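Local atomic coordinates of phage tail sheath protein (Desulfitobacterium hafniense, PDB entry 3HXL), a protein that probably forms the contractile sheath around the tail tube of a myovirus-like phage. Residues G93-A107 / G165-S179. Numbering follows the deposited sequence.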
ATOM      1  N   GLY A  93     -17.496   8.577   9.701  1.00 23.65           N
ATOM      2  CA  GLY A  93     -18.772   7.993  10.077  1.00 21.25           C
ATOM      3  C   GLY A  93     -19.403   8.598  11.318  1.00 26.31           C
ATOM      4  O   GLY A  93     -18.951   9.628  11.819  1.00 28.52           O
ATOM      5  N   THR A  94     -20.461   7.957  11.808  1.00 29.31           N
ATOM      6  CA  THR A  94     -21.159   8.420  13.007  1.00 31.72           C
ATOM      7  C   THR A  94     -21.006   7.397  14.131  1.00 25.84           C
ATOM      8  O   THR A  94     -21.201   6.198  13.924  1.00 24.70           O
ATOM      9  CB  THR A  94     -22.662   8.639  12.736  1.00 32.60           C
ATOM     10  OG1 THR A  94     -22.827   9.668  11.752  1.00 27.73           O
ATOM     11  CG2 THR A  94     -23.380   9.054  14.015  1.00 34.87           C
ATOM     12  N   LYS A  95     -20.660   7.884  15.318  1.00 31.67           N
ATOM     13  CA  LYS A  95     -20.459   7.031  16.486  1.00 26.36           C
ATOM     14  C   LYS A  95     -21.759   6.500  17.074  1.00 32.65           C
ATOM     15  O   LYS A  95     -22.706   7.257  17.307  1.00 27.54           O
ATOM     16  CB  LYS A  95     -19.693   7.803  17.567  1.00 20.00           C
ATOM     17  CG  LYS A  95     -18.298   8.236  17.136  1.00 23.24           C
ATOM     18  CD  LYS A  95     -17.588   9.029  18.217  1.00 19.71           C
ATOM     19  CE  LYS A  95     -16.178   9.385  17.794  1.00 18.56           C
ATOM     20  NZ  LYS A  95     -15.451  10.122  18.858  1.00 25.82           N
ATOM     21  N   ALA A  96     -21.808   5.196  17.312  1.00 25.31           N
ATOM     22  CA  ALA A  96     -22.994   4.599  17.903  1.00 30.65           C
ATOM     23  C   ALA A  96     -22.948   4.920  19.389  1.00 30.78           C
ATOM     24  O   ALA A  96     -21.878   5.186  19.942  1.00 25.64           O
ATOM     25  CB  ALA A  96     -22.997   3.092  17.692  1.00 29.99           C
ATOM     26  N   ALA A  97     -24.105   4.903  20.037  1.00 27.45           N
ATOM     27  CA  ALA A  97     -24.148   5.204  21.458  1.00 26.07           C
ATOM     28  C   ALA A  97     -25.457   4.753  22.087  1.00 28.40           C
ATOM     29  O   ALA A  97     -26.398   4.377  21.391  1.00 27.50           O
ATOM     30  CB  ALA A  97     -23.953   6.702  21.674  1.00 21.21           C
ATOM     31  N   VAL A  98     -25.494   4.781  23.414  1.00 33.50           N
ATOM     32  CA  VAL A  98     -26.680   4.391  24.164  1.00 29.23           C
ATOM     33  C   VAL A  98     -26.582   5.013  25.553  1.00 29.68           C
ATOM     34  O   VAL A  98     -25.484   5.185  26.086  1.00 27.03           O
ATOM     35  CB  VAL A  98     -26.794   2.842  24.281  1.00 32.79           C
ATOM     36  CG1 VAL A  98     -25.661   2.285  25.135  1.00 30.81           C
ATOM     37  CG2 VAL A  98     -28.149   2.459  24.863  1.00 30.70           C
ATOM     38  N   THR A  99     -27.727   5.376  26.123  1.00 31.80           N
ATOM     39  CA  THR A  99     -27.764   5.972  27.453  1.00 26.53           C
ATOM     40  C   THR A  99     -28.633   5.141  28.390  1.00 28.67           C
ATOM     41  O   THR A  99     -29.761   4.786  28.059  1.00 30.97           O
ATOM     42  CB  THR A  99     -28.323   7.422  27.425  1.00 30.43           C
ATOM     43  OG1 THR A  99     -27.433   8.272  26.689  1.00 30.64           O
ATOM     44  CG2 THR A  99     -28.463   7.968  28.847  1.00 24.32           C
ATOM     45  N   VAL A 100     -28.087   4.825  29.557  1.00 30.73           N
ATOM     46  CA  VAL A 100     -28.803   4.060  30.568  1.00 30.98           C
ATOM     47  C   VAL A 100     -28.719   4.881  31.850  1.00 32.75           C
ATOM     48  O   VAL A 100     -27.682   4.916  32.518  1.00 26.87           O
ATOM     49  CB  VAL A 100     -28.156   2.674  30.791  1.00 31.39           C
ATOM     50  CG1 VAL A 100     -28.917   1.903  31.863  1.00 34.52           C
ATOM     51  CG2 VAL A 100     -28.155   1.890  29.486  1.00 37.43           C
ATOM     52  N   GLY A 101     -29.812   5.561  32.177  1.00 34.16           N
ATOM     53  CA  GLY A 101     -29.830   6.392  33.366  1.00 31.28           C
ATOM     54  C   GLY A 101     -28.918   7.594  33.203  1.00 27.53           C
ATOM     55  O   GLY A 101     -29.114   8.417  32.306  1.00 30.43           O
ATOM     56  N   ASN A 102     -27.912   7.694  34.063  1.00 15.97           N
ATOM     57  CA  ASN A 102     -26.974   8.803  34.017  1.00 24.62           C
ATOM     58  C   ASN A 102     -25.793   8.500  33.102  1.00 23.99           C
ATOM     59  O   ASN A 102     -25.093   9.408  32.659  1.00 22.33           O
ATOM     60  CB  ASN A 102     -26.451   9.109  35.427  1.00 24.03           C
ATOM     61  CG  ASN A 102     -27.559   9.502  36.389  1.00 31.12           C
ATOM     62  OD1 ASN A 102     -28.340  10.413  36.112  1.00 26.34           O
ATOM     63  ND2 ASN A 102     -27.631   8.815  37.527  1.00 18.38           N
ATOM     64  N   LEU A 103     -25.589   7.217  32.820  1.00 25.44           N
ATOM     65  CA  LEU A 103     -24.476   6.775  31.990  1.00 27.17           C
ATOM     66  C   LEU A 103     -24.719   6.768  30.491  1.00 24.37           C
ATOM     67  O   LEU A 103     -25.754   6.308  30.014  1.00 24.20           O
ATOM     68  CB  LEU A 103     -24.045   5.366  32.407  1.00 24.43           C
ATOM     69  CG  LEU A 103     -22.889   4.749  31.613  1.00 25.20           C
ATOM     70  CD1 LEU A 103     -21.602   5.493  31.924  1.00 18.69           C
ATOM     71  CD2 LEU A 103     -22.753   3.271  31.975  1.00 26.39           C
ATOM     72  N   THR A 104     -23.748   7.291  29.755  1.00 25.30           N
ATOM     73  CA  THR A 104     -23.815   7.293  28.305  1.00 24.05           C
ATOM     74  C   THR A 104     -22.561   6.570  27.846  1.00 24.40           C
ATOM     75  O   THR A 104     -21.466   6.828  28.350  1.00 25.83           O
ATOM     76  CB  THR A 104     -23.851   8.722  27.728  1.00 26.11           C
ATOM     77  OG1 THR A 104     -25.144   9.301  27.957  1.00 29.86           O
ATOM     78  CG2 THR A 104     -23.580   8.696  26.230  1.00 29.46           C
ATOM     79  N   VAL A 105     -22.742   5.629  26.924  1.00 26.48           N
ATOM     80  CA  VAL A 105     -21.642   4.845  26.372  1.00 25.37           C
ATOM     81  C   VAL A 105     -21.599   5.151  24.881  1.00 20.43           C
ATOM     82  O   VAL A 105     -22.581   4.936  24.168  1.00 26.55           O
ATOM     83  CB  VAL A 105     -21.872   3.332  26.554  1.00 28.01           C
ATOM     84  CG1 VAL A 105     -20.635   2.563  26.106  1.00 27.11           C
ATOM     85  CG2 VAL A 105     -22.198   3.030  28.004  1.00 26.87           C
ATOM     86  N   THR A 106     -20.458   5.649  24.425  1.00 23.72           N
ATOM     87  CA  THR A 106     -20.280   6.021  23.030  1.00 27.01           C
ATOM     88  C   THR A 106     -19.099   5.284  22.404  1.00 25.59           C
ATOM     89  O   THR A 106     -18.033   5.170  23.013  1.00 22.04           O
ATOM     90  CB  THR A 106     -20.045   7.540  22.922  1.00 31.54           C
ATOM     91  OG1 THR A 106     -21.062   8.225  23.668  1.00 21.05           O
ATOM     92  CG2 THR A 106     -20.088   7.993  21.473  1.00 25.38           C
ATOM     93  N   ALA A 107     -19.303   4.778  21.190  1.00 23.80           N
ATOM     94  CA  ALA A 107     -18.262   4.058  20.464  1.00 25.08           C
ATOM     95  C   ALA A 107     -17.006   4.916  20.343  1.00 24.84           C
ATOM     96  O   ALA A 107     -17.086   6.142  20.235  1.00 20.71           O
ATOM     97  CB  ALA A 107     -18.768   3.677  19.078  1.00 23.84           C
ATOM     98  N   GLY A 165     -22.753  10.642  38.421  1.00 29.66           N
ATOM     99  CA  GLY A 165     -23.692  10.092  39.380  1.00 29.36           C
ATOM    100  C   GLY A 165     -23.663   8.582  39.508  1.00 30.99           C
ATOM    101  O   GLY A 165     -22.647   7.938  39.246  1.00 30.21           O
ATOM    102  N   ALA A 166     -24.797   8.014  39.898  1.00 31.54           N
ATOM    103  CA  ALA A 166     -24.909   6.578  40.100  1.00 24.92           C
ATOM    104  C   ALA A 166     -25.281   5.789  38.857  1.00 26.36           C
ATOM    105  O   ALA A 166     -25.922   6.296  37.934  1.00 20.68           O
ATOM    106  CB  ALA A 166     -25.914   6.295  41.204  1.00 25.63           C
ATOM    107  N   LEU A 167     -24.883   4.525  38.863  1.00 23.03           N
ATOM    108  CA  LEU A 167     -25.163   3.620  37.766  1.00 23.05           C
ATOM    109  C   LEU A 167     -26.516   2.948  37.957  1.00 30.97           C
ATOM    110  O   LEU A 167     -27.039   2.874  39.073  1.00 26.58           O
ATOM    111  CB  LEU A 167     -24.074   2.551  37.681  1.00 24.43           C
ATOM    112  CG  LEU A 167     -22.684   3.003  37.215  1.00 29.96           C
ATOM    113  CD1 LEU A 167     -21.638   1.990  37.664  1.00 29.16           C
ATOM    114  CD2 LEU A 167     -22.674   3.161  35.697  1.00 31.26           C
ATOM    115  N   THR A 168     -27.067   2.464  36.849  1.00 25.21           N
ATOM    116  CA  THR A 168     -28.346   1.766  36.817  1.00 29.18           C
ATOM    117  C   THR A 168     -28.125   0.466  36.049  1.00 32.77           C
ATOM    118  O   THR A 168     -27.406   0.448  35.052  1.00 33.84           O
ATOM    119  CB  THR A 168     -29.425   2.594  36.080  1.00 33.14           C
ATOM    120  OG1 THR A 168     -29.830   3.696  36.902  1.00 43.84           O
ATOM    121  CG2 THR A 168     -30.636   1.731  35.754  1.00 43.21           C
ATOM    122  N   GLU A 169     -28.743  -0.617  36.508  1.00 32.13           N
ATOM    123  CA  GLU A 169     -28.589  -1.913  35.852  1.00 34.17           C
ATOM    124  C   GLU A 169     -29.242  -1.996  34.478  1.00 31.42           C
ATOM    125  O   GLU A 169     -30.094  -1.185  34.124  1.00 34.74           O
ATOM    126  CB  GLU A 169     -29.169  -3.028  36.724  1.00 30.84           C
ATOM    127  CG  GLU A 169     -28.311  -3.427  37.909  1.00 40.87           C
ATOM    128  CD  GLU A 169     -28.859  -4.653  38.621  1.00 48.45           C
ATOM    129  OE1 GLU A 169     -29.989  -4.580  39.148  1.00 52.40           O
ATOM    130  OE2 GLU A 169     -28.161  -5.689  38.644  1.00 45.55           O
ATOM    131  N   THR A 170     -28.823  -2.992  33.707  1.00 30.74           N
ATOM    132  CA  THR A 170     -29.379  -3.244  32.385  1.00 31.42           C
ATOM    133  C   THR A 170     -28.935  -4.623  31.931  1.00 30.30           C
ATOM    134  O   THR A 170     -27.756  -4.965  32.012  1.00 33.14           O
ATOM    135  CB  THR A 170     -28.931  -2.186  31.336  1.00 38.89           C
ATOM    136  OG1 THR A 170     -29.436  -2.557  30.047  1.00 27.05           O
ATOM    137  CG2 THR A 170     -27.415  -2.081  31.269  1.00 33.39           C
ATOM    138  N   ALA A 171     -29.890  -5.423  31.475  1.00 32.12           N
ATOM    139  CA  ALA A 171     -29.595  -6.769  31.009  1.00 36.77           C
ATOM    140  C   ALA A 171     -28.897  -6.681  29.661  1.00 36.52           C
ATOM    141  O   ALA A 171     -28.117  -7.557  29.296  1.00 40.16           O
ATOM    142  CB  ALA A 171     -30.888  -7.577  30.885  1.00 32.84           C
ATOM    143  N   GLY A 172     -29.175  -5.610  28.926  1.00 38.47           N
ATOM    144  CA  GLY A 172     -28.561  -5.437  27.624  1.00 38.34           C
ATOM    145  C   GLY A 172     -29.009  -4.153  26.969  1.00 37.53           C
ATOM    146  O   GLY A 172     -30.191  -3.981  26.673  1.00 36.57           O
ATOM    147  N   ALA A 173     -28.059  -3.248  26.750  1.00 31.94           N
ATOM    148  CA  ALA A 173     -28.341  -1.967  26.122  1.00 32.76           C
ATOM    149  C   ALA A 173     -27.391  -1.770  24.947  1.00 33.86           C
ATOM    150  O   ALA A 173     -26.316  -1.196  25.096  1.00 31.79           O
ATOM    151  CB  ALA A 173     -28.167  -0.840  27.132  1.00 30.36           C
ATOM    152  N   PRO A 174     -27.776  -2.264  23.763  1.00 33.70           N
ATOM    153  CA  PRO A 174     -26.958  -2.142  22.553  1.00 34.09           C
ATOM    154  C   PRO A 174     -26.798  -0.691  22.123  1.00 30.44           C
ATOM    155  O   PRO A 174     -27.736   0.098  22.221  1.00 32.18           O
ATOM    156  CB  PRO A 174     -27.742  -2.958  21.525  1.00 39.39           C
ATOM    157  CG  PRO A 174     -28.449  -3.982  22.366  1.00 37.16           C
ATOM    158  CD  PRO A 174     -28.933  -3.142  23.521  1.00 36.97           C
ATOM    159  N   LEU A 175     -25.606  -0.330  21.660  1.00 31.73           N
ATOM    160  CA  LEU A 175     -25.386   1.032  21.198  1.00 25.10           C
ATOM    161  C   LEU A 175     -26.035   1.129  19.821  1.00 24.78           C
ATOM    162  O   LEU A 175     -26.084   0.142  19.091  1.00 29.95           O
ATOM    163  CB  LEU A 175     -23.888   1.339  21.100  1.00 28.09           C
ATOM    164  CG  LEU A 175     -23.125   1.633  22.397  1.00 24.61           C
ATOM    165  CD1 LEU A 175     -23.001   0.381  23.251  1.00 24.61           C
ATOM    166  CD2 LEU A 175     -21.741   2.167  22.041  1.00 19.62           C
ATOM    167  N   ILE A 176     -26.551   2.301  19.473  1.00 28.46           N
ATOM    168  CA  ILE A 176     -27.192   2.471  18.174  1.00 31.74           C
ATOM    169  C   ILE A 176     -26.868   3.807  17.526  1.00 25.59           C
ATOM    170  O   ILE A 176     -26.167   4.639  18.101  1.00 29.56           O
ATOM    171  CB  ILE A 176     -28.736   2.346  18.272  1.00 34.90           C
ATOM    172  CG1 ILE A 176     -29.300   3.445  19.178  1.00 38.71           C
ATOM    173  CG2 ILE A 176     -29.118   0.969  18.791  1.00 32.02           C
ATOM    174  CD1 ILE A 176     -28.993   3.259  20.646  1.00 56.22           C
ATOM    175  N   ASN A 177     -27.397   3.992  16.318  1.00 32.32           N
ATOM    176  CA  ASN A 177     -27.204   5.203  15.530  1.00 32.24           C
ATOM    177  C   ASN A 177     -25.835   5.277  14.864  1.00 34.00           C
ATOM    178  O   ASN A 177     -25.459   6.315  14.323  1.00 29.64           O
ATOM    179  CB  ASN A 177     -27.430   6.454  16.384  1.00 38.00           C
ATOM    180  CG  ASN A 177     -28.894   6.691  16.687  1.00 40.40           C
ATOM    181  OD1 ASN A 177     -29.729   6.684  15.783  1.00 46.63           O
ATOM    182  ND2 ASN A 177     -29.213   6.909  17.956  1.00 38.17           N
ATOM    183  N   GLY A 178     -25.091   4.179  14.902  1.00 24.83           N
ATOM    184  CA  GLY A 178     -23.785   4.175  14.270  1.00 29.72           C
ATOM    185  C   GLY A 178     -23.926   3.953  12.775  1.00 31.62           C
ATOM    186  O   GLY A 178     -24.875   3.306  12.330  1.00 26.89           O
ATOM    187  N   SER A 179     -22.991   4.495  11.998  1.00 32.53           N
ATOM    188  CA  SER A 179     -23.011   4.336  10.546  1.00 33.28           C
ATOM    189  C   SER A 179     -21.714   4.822   9.908  1.00 31.20           C
ATOM    190  O   SER A 179     -20.974   5.614  10.492  1.00 28.44           O
ATOM    191  CB  SER A 179     -24.193   5.093   9.933  1.00 34.52           C
ATOM    192  OG  SER A 179     -24.103   6.481  10.185  1.00 35.07           O
TER
HETATM  193  O   HOH W   1     -22.199   8.713   9.379  1.00 36.34           O
HETATM  194  O   HOH W   2     -26.425   3.040  34.160  1.00 25.87           O
HETATM  195  O   HOH W   3     -27.958   5.579  36.152  1.00 26.55           O
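Leu-175 turns CG away from its own carbonyl carbon (chi1 -77°), and this carries its two methyls in among Val-98, Val-105 and Ala-107. Leu-175 CD1 lies 3.8 Å from Val-98 CG1, and the two side chains cross at about a right angle. Leu-175 CD2 packs against the backbone of strand 103-107, 3.6 Å from Val-105 O. Val-98 places CG2 anti to its backbone N, where it approaches Ala-173 CB. Val-100 reaches the same methyl with CG2, at 3.6 Å from Ala-173 CB. Its other branch, CG1, rests over the chain at Thr-168 to Thr-170. Leu-103 CD2 meets Leu-167 CD2 near the turn. Val-159 and Phe-161 of strand 159-162 and Leu-119 and Ile-121 of strand 117-123 continue this apolar layer.

Backbone bonds fasten one end. Thr-94 and Ser-179 form an antiparallel hydrogen-bonded pair, and so do Ala-97 and Ile-176. Ile-176 N donates to Ala-97 O, and Ala-97 N donates to Ile-176 O. A water also joins Thr-94 OG1 to Ser-179 OG.

The other end is held by polar groups around the type II' turn from Val-100 to Leu-103. Asn-102 ND2 donates to Ala-166 O at 3.1 Å, in the carbonyl plane and on a lone pair. A second water takes the N-H of Asn-102, donates to Ala-166 O and bonds Thr-168 OG1. A third links Val-100 O to Thr-168 N.

The beta hairpin of strands 97-100 and 103-107 thus faces the edge strand 170-174 of another sheet. Apolar residues fill the gap between two antiparallel sheets, as expected of the beta-sandwich domain of phage tail sheath proteins.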